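Local coordinates for isomerase/lactonizing enzyme (Agrobacterium tumefaciens, PDB 1RVK), which is of unknown function but, as a magnesium-binding member of the enolase superfamily, probably catalyses an isomerisation or lactonisation that starts by proton abstraction next to a carboxylate, at residues S50-V61 against Q95-V103; P150-V161 against K188-V197. All coordinates share one frame; numbering follows the deposited sequence.

Overall arrangement
From the N terminus the chain first builds the three-stranded antiparallel sheet of the capping domain, and contact 1 closes the 33-residue, largely helical excursion that follows it: the end of strand 47-52 and the turn into helix 59-70 meet the start of helix 98-116. The chain then enters the barrel domain, where contact 2 packs helices 150-163 and 183-197, consecutive along the chain apart from strand 167-171, directly against each other. The two contacts lie in series, neither enclosing nor crossing the other, on opposite sides of the chain's centre. Their centres are 37 Å apart and their nearest atoms about 21 Å, so each ties together its own domain.

Contact 1 of 2, residues S50-V61 against Q95-V103; sequences SFTAPEIVRPHV and QLTDRTLAV
V103 drives its two methyls against the end of strand 47-52, and here the contact is tightest. Its CG2 comes to 3.3 Å from T52 CB, closer than usual for two carbons, while CG1 lies 3.8 Å from S50 CB. CG1 stands anti to the backbone N (chi1 -167°), which turns it toward S50 and the T52 methyl and leaves CG2 against T52. Further along, T100 OG1 donates to I56 O at 2.8 Å, meeting a lone pair in the carbonyl plane with a C=O...O angle of 144°; this bond pins the short 3-10 turn to the helix. The T100 methyl CG2 meets V61 CG1 tip to tip at 3.5 Å, again snug. Such sheet-to-helix packing belongs to the N-terminal capping domain of the enolase superfamily, an antiparallel sheet backed by a helical bundle; V57 turns to strands 3-15 and 30-42, and L96 to helix 78-89. The margin is looser and more polar. I56 CD1 lies over one face of the R99 guanidinium, off-centre, at 3.4 Å from R99 NH1, and that arginine reaches this position through bends at chi2 and chi3. At the other end the extended R58 side chain gives NH1 to E55 O (2.9 Å), almost exactly in the guanidinium plane, and the same nitrogen donates to a water that passes a hydrogen bond on to Q95 O at 2.7 Å.

Contact 2 of 2, residues P150-V161 against K188-V197; sequences PEDYGRFAETLV and KACAAVREAV
P150 and K188 begin the contact, running alongside one another in the same direction, with P150 CG 3.6 Å from K188 CB; the lysine chain then leads its amine away from the interface. One turn on, the small A192 lets the helices close in, its CB lying 3.3 Å from P150 O. G154 has no side chain to hold the backbones apart, and A196 CB rests 3.6 Å from its carbonyl O. Deeper in, V193 spreads its methyls between two residues: CG1, anti to the backbone N (chi1 172°), meets A157 CB, whereas CG2 lies against Y153 CB at 3.8 Å. These are neighbouring outer helices of the modified TIM barrel, (beta/alpha)7beta, that forms the C-terminal domain of the enolase superfamily; the axes of the two segments approach to 7.5 Å at a crossing angle of -33°. The inner residues also rest on the barrel wall, V193 on L170 and L203, A157 on I168. Y153 turns its ring from the helix partner toward the barrel: CG stands beside the backbone N (chi1 -86°), CD1 remains obliquely 4.2 Å from A189 CB, and the hydroxyl hydrogen-bonds H171 O while the ring meets W173 edge-to-face. At the far end V197 CG1 touches both V161 CG2 (3.6 Å) and A157 CB. On the exposed flank the extended E158 chain brushes A196 CB with CG at 3.8 Å.

Contact 1 of 2, residues S50-V61 against Q95-V103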
loop_
_atom_site.group_PDB
_atom_site.type_symbol
_atom_site.label_atom_id
_atom_site.label_comp_id
_atom_site.label_asym_id
_atom_site.label_seq_id
_atom_site.Cartn_x
_atom_site.Cartn_y
_atom_site.Cartn_z
ATOM N N SER A 50 -11.223 -5.515 -9.794
ATOM C CA SER A 50 -10.351 -5.078 -8.711
ATOM C C SER A 50 -10.626 -5.931 -7.474
ATOM O O SER A 50 -11.764 -6.328 -7.226
ATOM C CB SER A 50 -10.569 -3.593 -8.407
ATOM O OG SER A 50 -9.437 -3.063 -7.739
ATOM N N PHE A 51 -9.579 -6.208 -6.703
ATOM C CA PHE A 51 -9.685 -7.050 -5.515
ATOM C C PHE A 51 -9.670 -6.298 -4.191
ATOM O O PHE A 51 -9.041 -5.248 -4.070
ATOM C CB PHE A 51 -8.538 -8.063 -5.518
ATOM C CG PHE A 51 -8.563 -8.995 -6.691
ATOM C CD1 PHE A 51 -9.348 -10.140 -6.666
ATOM C CD2 PHE A 51 -7.834 -8.704 -7.843
ATOM C CE1 PHE A 51 -9.411 -10.987 -7.772
ATOM C CE2 PHE A 51 -7.891 -9.544 -8.954
ATOM C CZ PHE A 51 -8.682 -10.687 -8.917
ATOM N N THR A 52 -10.364 -6.851 -3.198
ATOM C CA THR A 52 -10.409 -6.261 -1.862
ATOM C C THR A 52 -11.027 -7.252 -0.883
ATOM O O THR A 52 -11.449 -8.340 -1.274
ATOM C CB THR A 52 -11.233 -4.952 -1.834
ATOM O OG1 THR A 52 -10.982 -4.261 -0.604
ATOM C CG2 THR A 52 -12.722 -5.246 -1.949
ATOM N N ALA A 53 -11.066 -6.880 0.392
ATOM C CA ALA A 53 -11.640 -7.740 1.420
ATOM C C ALA A 53 -13.161 -7.737 1.286
ATOM O O ALA A 53 -13.765 -6.701 1.013
ATOM C CB ALA A 53 -11.233 -7.246 2.804
ATOM N N PRO A 54 -13.798 -8.898 1.500
ATOM C CA PRO A 54 -15.252 -9.070 1.406
ATOM C C PRO A 54 -16.117 -7.988 2.059
ATOM O O PRO A 54 -17.053 -7.488 1.439
ATOM C CB PRO A 54 -15.474 -10.443 2.039
ATOM C CG PRO A 54 -14.231 -11.185 1.646
ATOM C CD PRO A 54 -13.150 -10.157 1.915
ATOM N N GLU A 55 -15.809 -7.627 3.304
ATOM C CA GLU A 55 -16.598 -6.627 4.025
ATOM C C GLU A 55 -16.655 -5.258 3.353
ATOM O O GLU A 55 -17.625 -4.518 3.512
ATOM C CB GLU A 55 -16.065 -6.462 5.455
ATOM C CG GLU A 55 -16.327 -7.657 6.361
ATOM C CD GLU A 55 -17.807 -7.896 6.604
ATOM O OE1 GLU A 55 -18.241 -9.066 6.518
ATOM O OE2 GLU A 55 -18.535 -6.921 6.888
ATOM N N ILE A 56 -15.614 -4.927 2.602
ATOM C CA ILE A 56 -15.531 -3.638 1.927
ATOM C C ILE A 56 -16.498 -3.504 0.751
ATOM O O ILE A 56 -16.911 -2.397 0.401
ATOM C CB ILE A 56 -14.074 -3.390 1.477
ATOM C CG1 ILE A 56 -13.193 -3.255 2.722
ATOM C CG2 ILE A 56 -13.976 -2.141 0.607
ATOM C CD1 ILE A 56 -11.699 -3.369 2.454
ATOM N N VAL A 57 -16.870 -4.632 0.155
ATOM C CA VAL A 57 -17.797 -4.636 -0.973
ATOM C C VAL A 57 -18.981 -5.559 -0.695
ATOM O O VAL A 57 -19.512 -6.199 -1.605
ATOM C CB VAL A 57 -17.104 -5.099 -2.273
ATOM C CG1 VAL A 57 -16.083 -4.060 -2.719
ATOM C CG2 VAL A 57 -16.431 -6.445 -2.051
ATOM N N ARG A 58 -19.391 -5.627 0.569
ATOM C CA ARG A 58 -20.519 -6.473 0.943
ATOM C C ARG A 58 -21.808 -5.890 0.354
ATOM O O ARG A 58 -21.852 -4.723 -0.044
ATOM C CB ARG A 58 -20.611 -6.601 2.472
ATOM C CG ARG A 58 -20.891 -5.306 3.235
ATOM C CD ARG A 58 -20.857 -5.568 4.738
ATOM N NE ARG A 58 -21.364 -4.447 5.527
ATOM C CZ ARG A 58 -20.711 -3.306 5.728
ATOM N NH1 ARG A 58 -19.509 -3.117 5.201
ATOM N NH2 ARG A 58 -21.264 -2.350 6.467
ATOM N N PRO A 59 -22.871 -6.701 0.275
ATOM C CA PRO A 59 -24.150 -6.248 -0.279
ATOM C C PRO A 59 -24.661 -4.893 0.207
ATOM O O PRO A 59 -25.115 -4.078 -0.597
ATOM C CB PRO A 59 -25.094 -7.389 0.075
ATOM C CG PRO A 59 -24.193 -8.589 -0.064
ATOM C CD PRO A 59 -22.945 -8.123 0.661
ATOM N N HIS A 60 -24.595 -4.649 1.512
ATOM C CA HIS A 60 -25.078 -3.379 2.040
ATOM C C HIS A 60 -24.465 -2.177 1.332
ATOM O O HIS A 60 -25.169 -1.233 0.974
ATOM C CB HIS A 60 -24.805 -3.268 3.543
ATOM C CG HIS A 60 -25.185 -1.940 4.123
ATOM N ND1 HIS A 60 -24.272 -0.929 4.331
ATOM C CD2 HIS A 60 -26.390 -1.438 4.482
ATOM C CE1 HIS A 60 -24.897 0.139 4.794
ATOM N NE2 HIS A 60 -26.184 -0.143 4.894
ATOM N N VAL A 61 -23.154 -2.220 1.130
ATOM C CA VAL A 61 -22.439 -1.127 0.484
ATOM C C VAL A 61 -22.704 -1.069 -1.014
ATOM O O VAL A 61 -22.863 0.010 -1.584
ATOM C CB VAL A 61 -20.917 -1.254 0.727
ATOM C CG1 VAL A 61 -20.183 -0.107 0.061
ATOM C CG2 VAL A 61 -20.638 -1.261 2.223
ATOM N N GLN A 95 -20.379 3.725 6.850
ATOM C CA GLN A 95 -20.241 2.494 6.079
ATOM C C GLN A 95 -19.630 2.643 4.682
ATOM O O GLN A 95 -19.127 1.669 4.133
ATOM C CB GLN A 95 -21.595 1.779 5.994
ATOM C CG GLN A 95 -22.238 1.546 7.357
ATOM C CD GLN A 95 -21.288 0.912 8.365
ATOM O OE1 GLN A 95 -21.190 1.358 9.510
ATOM N NE2 GLN A 95 -20.589 -0.132 7.946
ATOM N N LEU A 96 -19.677 3.838 4.096
ATOM C CA LEU A 96 -19.069 4.032 2.776
ATOM C C LEU A 96 -17.669 4.582 3.040
ATOM O O LEU A 96 -17.472 5.788 3.170
ATOM C CB LEU A 96 -19.881 5.017 1.925
ATOM C CG LEU A 96 -19.352 5.234 0.499
ATOM C CD1 LEU A 96 -19.334 3.903 -0.252
ATOM C CD2 LEU A 96 -20.215 6.251 -0.229
ATOM N N THR A 97 -16.705 3.671 3.116
ATOM C CA THR A 97 -15.319 4.004 3.430
ATOM C C THR A 97 -14.410 4.326 2.254
ATOM O O THR A 97 -14.755 4.076 1.097
ATOM C CB THR A 97 -14.681 2.850 4.195
ATOM O OG1 THR A 97 -14.556 1.721 3.317
ATOM C CG2 THR A 97 -15.555 2.463 5.384
ATOM N N ASP A 98 -13.238 4.885 2.560
ATOM C CA ASP A 98 -12.271 5.204 1.513
ATOM C C ASP A 98 -11.866 3.903 0.831
ATOM O O ASP A 98 -11.532 3.891 -0.356
ATOM C CB ASP A 98 -11.017 5.879 2.089
ATOM C CG ASP A 98 -11.294 7.258 2.656
ATOM O OD1 ASP A 98 -12.321 7.869 2.286
ATOM O OD2 ASP A 98 -10.470 7.740 3.465
ATOM N N ARG A 99 -11.892 2.808 1.585
ATOM C CA ARG A 99 -11.546 1.506 1.030
ATOM C C ARG A 99 -12.537 1.114 -0.064
ATOM O O ARG A 99 -12.147 0.551 -1.085
ATOM C CB ARG A 99 -11.523 0.431 2.125
ATOM C CG ARG A 99 -10.284 0.471 3.017
ATOM C CD ARG A 99 -9.006 0.288 2.204
ATOM N NE ARG A 99 -8.851 -1.068 1.679
ATOM C CZ ARG A 99 -8.469 -2.116 2.402
ATOM N NH1 ARG A 99 -8.357 -3.311 1.836
ATOM N NH2 ARG A 99 -8.187 -1.973 3.690
ATOM N N THR A 100 -13.820 1.401 0.143
ATOM C CA THR A 100 -14.818 1.071 -0.877
ATOM C C THR A 100 -14.596 1.961 -2.102
ATOM O O THR A 100 -14.684 1.505 -3.241
ATOM C CB THR A 100 -16.260 1.271 -0.355
ATOM O OG1 THR A 100 -16.514 0.348 0.710
ATOM C CG2 THR A 100 -17.273 1.025 -1.465
ATOM N N LEU A 101 -14.308 3.238 -1.866
ATOM C CA LEU A 101 -14.053 4.162 -2.963
ATOM C C LEU A 101 -12.861 3.688 -3.794
ATOM O O LEU A 101 -12.874 3.770 -5.023
ATOM C CB LEU A 101 -13.754 5.563 -2.414
ATOM C CG LEU A 101 -14.901 6.529 -2.093
ATOM C CD1 LEU A 101 -15.411 7.113 -3.388
ATOM C CD2 LEU A 101 -16.010 5.831 -1.322
ATOM N N ALA A 102 -11.830 3.189 -3.118
ATOM C CA ALA A 102 -10.623 2.729 -3.798
ATOM C C ALA A 102 -10.857 1.567 -4.753
ATOM O O ALA A 102 -10.363 1.581 -5.883
ATOM C CB ALA A 102 -9.560 2.341 -2.772
ATOM N N VAL A 103 -11.605 0.562 -4.308
ATOM C CA VAL A 103 -11.855 -0.603 -5.151
ATOM C C VAL A 103 -12.698 -0.241 -6.366
ATOM O O VAL A 103 -12.441 -0.716 -7.472
ATOM C CB VAL A 103 -12.559 -1.728 -4.366
ATOM C CG1 VAL A 103 -12.517 -3.026 -5.175
ATOM C CG2 VAL A 103 -11.879 -1.925 -3.029
HETATM O O HOH W 1 -18.242 -0.500 5.383
#

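Contact 2 of 2, residues P150-V161 against K188-V197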
loop_
_atom_site.group_PDB
_atom_site.type_symbol
_atom_site.label_atom_id
_atom_site.label_comp_id
_atom_site.label_asym_id
_atom_site.label_seq_id
_atom_site.Cartn_x
_atom_site.Cartn_y
_atom_site.Cartn_z
ATOM N N PRO A 150 16.708 -8.855 17.073
ATOM C CA PRO A 150 17.357 -7.855 16.222
ATOM C C PRO A 150 18.206 -8.568 15.176
ATOM O O PRO A 150 18.259 -8.164 14.015
ATOM C CB PRO A 150 18.202 -7.060 17.216
ATOM C CG PRO A 150 17.342 -7.070 18.442
ATOM C CD PRO A 150 16.886 -8.524 18.500
ATOM N N GLU A 151 18.868 -9.641 15.599
ATOM C CA GLU A 151 19.706 -10.424 14.700
ATOM C C GLU A 151 18.908 -11.026 13.541
ATOM O O GLU A 151 19.407 -11.112 12.421
ATOM C CB GLU A 151 20.419 -11.533 15.482
ATOM C CG GLU A 151 21.506 -11.021 16.430
ATOM C CD GLU A 151 20.964 -10.314 17.672
ATOM O OE1 GLU A 151 21.756 -9.610 18.336
ATOM O OE2 GLU A 151 19.766 -10.466 17.998
ATOM N N ASP A 152 17.671 -11.441 13.804
ATOM C CA ASP A 152 16.832 -12.020 12.753
ATOM C C ASP A 152 16.579 -11.012 11.634
ATOM O O ASP A 152 16.480 -11.382 10.467
ATOM C CB ASP A 152 15.481 -12.483 13.311
ATOM C CG ASP A 152 15.592 -13.724 14.172
ATOM O OD1 ASP A 152 16.550 -14.502 13.981
ATOM O OD2 ASP A 152 14.709 -13.933 15.030
ATOM N N TYR A 153 16.458 -9.738 11.988
ATOM C CA TYR A 153 16.229 -8.719 10.974
ATOM C C TYR A 153 17.489 -8.540 10.145
ATOM O O TYR A 153 17.425 -8.368 8.926
ATOM C CB TYR A 153 15.844 -7.382 11.613
ATOM C CG TYR A 153 14.368 -7.251 11.906
ATOM C CD1 TYR A 153 13.822 -7.740 13.090
ATOM C CD2 TYR A 153 13.514 -6.633 10.989
ATOM C CE1 TYR A 153 12.453 -7.612 13.360
ATOM C CE2 TYR A 153 12.152 -6.501 11.246
ATOM C CZ TYR A 153 11.629 -6.990 12.432
ATOM O OH TYR A 153 10.284 -6.845 12.693
ATOM N N GLY A 154 18.635 -8.579 10.815
ATOM C CA GLY A 154 19.897 -8.427 10.116
ATOM C C GLY A 154 20.110 -9.538 9.107
ATOM O O GLY A 154 20.556 -9.296 7.990
ATOM N N ARG A 155 19.789 -10.763 9.504
ATOM C CA ARG A 155 19.958 -11.916 8.630
ATOM C C ARG A 155 19.011 -11.855 7.438
ATOM O O ARG A 155 19.392 -12.176 6.313
ATOM C CB ARG A 155 19.725 -13.210 9.416
ATOM C CG ARG A 155 20.792 -13.492 10.468
ATOM C CD ARG A 155 22.130 -13.841 9.826
ATOM N NE ARG A 155 23.173 -14.070 10.825
ATOM C CZ ARG A 155 24.359 -14.615 10.564
ATOM N NH1 ARG A 155 24.667 -14.998 9.330
ATOM N NH2 ARG A 155 25.242 -14.779 11.542
ATOM N N PHE A 156 17.771 -11.443 7.675
ATOM C CA PHE A 156 16.827 -11.363 6.573
ATOM C C PHE A 156 17.264 -10.266 5.606
ATOM O O PHE A 156 17.146 -10.416 4.389
ATOM C CB PHE A 156 15.413 -11.091 7.097
ATOM C CG PHE A 156 14.351 -11.192 6.040
ATOM C CD1 PHE A 156 14.382 -12.222 5.100
ATOM C CD2 PHE A 156 13.299 -10.282 6.003
ATOM C CE1 PHE A 156 13.378 -12.345 4.138
ATOM C CE2 PHE A 156 12.293 -10.395 5.050
ATOM C CZ PHE A 156 12.329 -11.430 4.112
ATOM N N ALA A 157 17.787 -9.168 6.148
ATOM C CA ALA A 157 18.250 -8.056 5.323
ATOM C C ALA A 157 19.340 -8.510 4.353
ATOM O O ALA A 157 19.369 -8.085 3.200
ATOM C CB ALA A 157 18.771 -6.925 6.209
ATOM N N GLU A 158 20.239 -9.371 4.818
ATOM C CA GLU A 158 21.302 -9.867 3.947
ATOM C C GLU A 158 20.690 -10.625 2.774
ATOM O O GLU A 158 21.137 -10.497 1.635
ATOM C CB GLU A 158 22.244 -10.790 4.722
ATOM C CG GLU A 158 23.076 -10.079 5.770
ATOM C CD GLU A 158 24.088 -10.997 6.423
ATOM O OE1 GLU A 158 24.956 -11.538 5.703
ATOM O OE2 GLU A 158 24.015 -11.178 7.655
ATOM N N THR A 159 19.661 -11.413 3.060
ATOM C CA THR A 159 18.980 -12.189 2.034
ATOM C C THR A 159 18.314 -11.281 0.999
ATOM O O THR A 159 18.340 -11.567 -0.198
ATOM C CB THR A 159 17.920 -13.113 2.670
ATOM O OG1 THR A 159 18.575 -14.083 3.502
ATOM C CG2 THR A 159 17.112 -13.829 1.602
ATOM N N LEU A 160 17.727 -10.180 1.458
ATOM C CA LEU A 160 17.063 -9.249 0.547
ATOM C C LEU A 160 18.061 -8.513 -0.349
ATOM O O LEU A 160 17.767 -8.228 -1.509
ATOM C CB LEU A 160 16.222 -8.245 1.342
ATOM C CG LEU A 160 15.080 -8.851 2.163
ATOM C CD1 LEU A 160 14.381 -7.741 2.938
ATOM C CD2 LEU A 160 14.089 -9.585 1.250
ATOM N N VAL A 161 19.240 -8.202 0.183
ATOM C CA VAL A 161 20.255 -7.517 -0.610
ATOM C C VAL A 161 20.712 -8.469 -1.711
ATOM O O VAL A 161 20.907 -8.064 -2.856
ATOM C CB VAL A 161 21.463 -7.095 0.262
ATOM C CG1 VAL A 161 22.606 -6.609 -0.617
ATOM C CG2 VAL A 161 21.040 -5.981 1.218
ATOM N N LYS A 188 17.826 -1.649 18.159
ATOM C CA LYS A 188 18.776 -2.752 18.012
ATOM C C LYS A 188 18.574 -3.428 16.663
ATOM O O LYS A 188 19.534 -3.849 16.019
ATOM C CB LYS A 188 18.600 -3.798 19.113
ATOM C CG LYS A 188 19.112 -3.386 20.485
ATOM C CD LYS A 188 19.216 -4.609 21.388
ATOM C CE LYS A 188 19.303 -4.233 22.857
ATOM N NZ LYS A 188 17.999 -3.715 23.370
ATOM N N ALA A 189 17.318 -3.547 16.244
ATOM C CA ALA A 189 17.013 -4.165 14.959
ATOM C C ALA A 189 17.588 -3.300 13.846
ATOM O O ALA A 189 18.217 -3.802 12.916
ATOM C CB ALA A 189 15.509 -4.306 14.785
ATOM N N CYS A 190 17.370 -1.993 13.949
ATOM C CA CYS A 190 17.874 -1.066 12.944
ATOM C C CYS A 190 19.393 -1.126 12.849
ATOM O O CYS A 190 19.961 -1.126 11.752
ATOM C CB CYS A 190 17.428 0.360 13.272
ATOM S SG CYS A 190 15.650 0.620 13.022
ATOM N N ALA A 191 20.047 -1.180 14.004
ATOM C CA ALA A 191 21.503 -1.242 14.053
ATOM C C ALA A 191 22.011 -2.550 13.455
ATOM O O ALA A 191 23.016 -2.566 12.742
ATOM C CB ALA A 191 21.981 -1.108 15.492
ATOM N N ALA A 192 21.324 -3.644 13.764
ATOM C CA ALA A 192 21.701 -4.956 13.248
ATOM C C ALA A 192 21.624 -4.977 11.725
ATOM O O ALA A 192 22.500 -5.534 11.058
ATOM C CB ALA A 192 20.789 -6.028 13.833
ATOM N N VAL A 193 20.579 -4.370 11.169
ATOM C CA VAL A 193 20.428 -4.337 9.719
ATOM C C VAL A 193 21.509 -3.473 9.069
ATOM O O VAL A 193 22.096 -3.862 8.061
ATOM C CB VAL A 193 19.036 -3.812 9.308
ATOM C CG1 VAL A 193 18.987 -3.596 7.795
ATOM C CG2 VAL A 193 17.962 -4.817 9.721
ATOM N N ARG A 194 21.773 -2.305 9.644
ATOM C CA ARG A 194 22.794 -1.421 9.093
ATOM C C ARG A 194 24.147 -2.128 9.099
ATOM O O ARG A 194 24.904 -2.049 8.134
ATOM C CB ARG A 194 22.884 -0.122 9.905
ATOM C CG ARG A 194 24.076 0.758 9.528
ATOM C CD ARG A 194 24.058 1.119 8.046
ATOM N NE ARG A 194 23.100 2.178 7.754
ATOM C CZ ARG A 194 22.582 2.417 6.553
ATOM N NH1 ARG A 194 22.921 1.665 5.512
ATOM N NH2 ARG A 194 21.723 3.415 6.395
ATOM N N GLU A 195 24.443 -2.824 10.191
ATOM C CA GLU A 195 25.707 -3.538 10.311
ATOM C C GLU A 195 25.829 -4.635 9.257
ATOM O O GLU A 195 26.906 -4.867 8.708
ATOM C CB GLU A 195 25.828 -4.156 11.706
ATOM C CG GLU A 195 27.116 -4.933 11.934
ATOM C CD GLU A 195 28.339 -4.038 11.983
ATOM O OE1 GLU A 195 28.572 -3.284 11.015
ATOM O OE2 GLU A 195 29.071 -4.088 12.993
ATOM N N ALA A 196 24.714 -5.298 8.968
ATOM C CA ALA A 196 24.699 -6.390 8.001
ATOM C C ALA A 196 24.765 -5.994 6.526
ATOM O O ALA A 196 25.373 -6.701 5.722
ATOM C CB ALA A 196 23.471 -7.263 8.236
ATOM N N VAL A 197 24.153 -4.872 6.164
ATOM C CA VAL A 197 24.131 -4.461 4.766
ATOM C C VAL A 197 25.138 -3.393 4.356
ATOM O O VAL A 197 25.380 -3.192 3.165
ATOM C CB VAL A 197 22.720 -3.975 4.364
ATOM C CG1 VAL A 197 21.701 -5.062 4.657
ATOM C CG2 VAL A 197 22.371 -2.697 5.109
#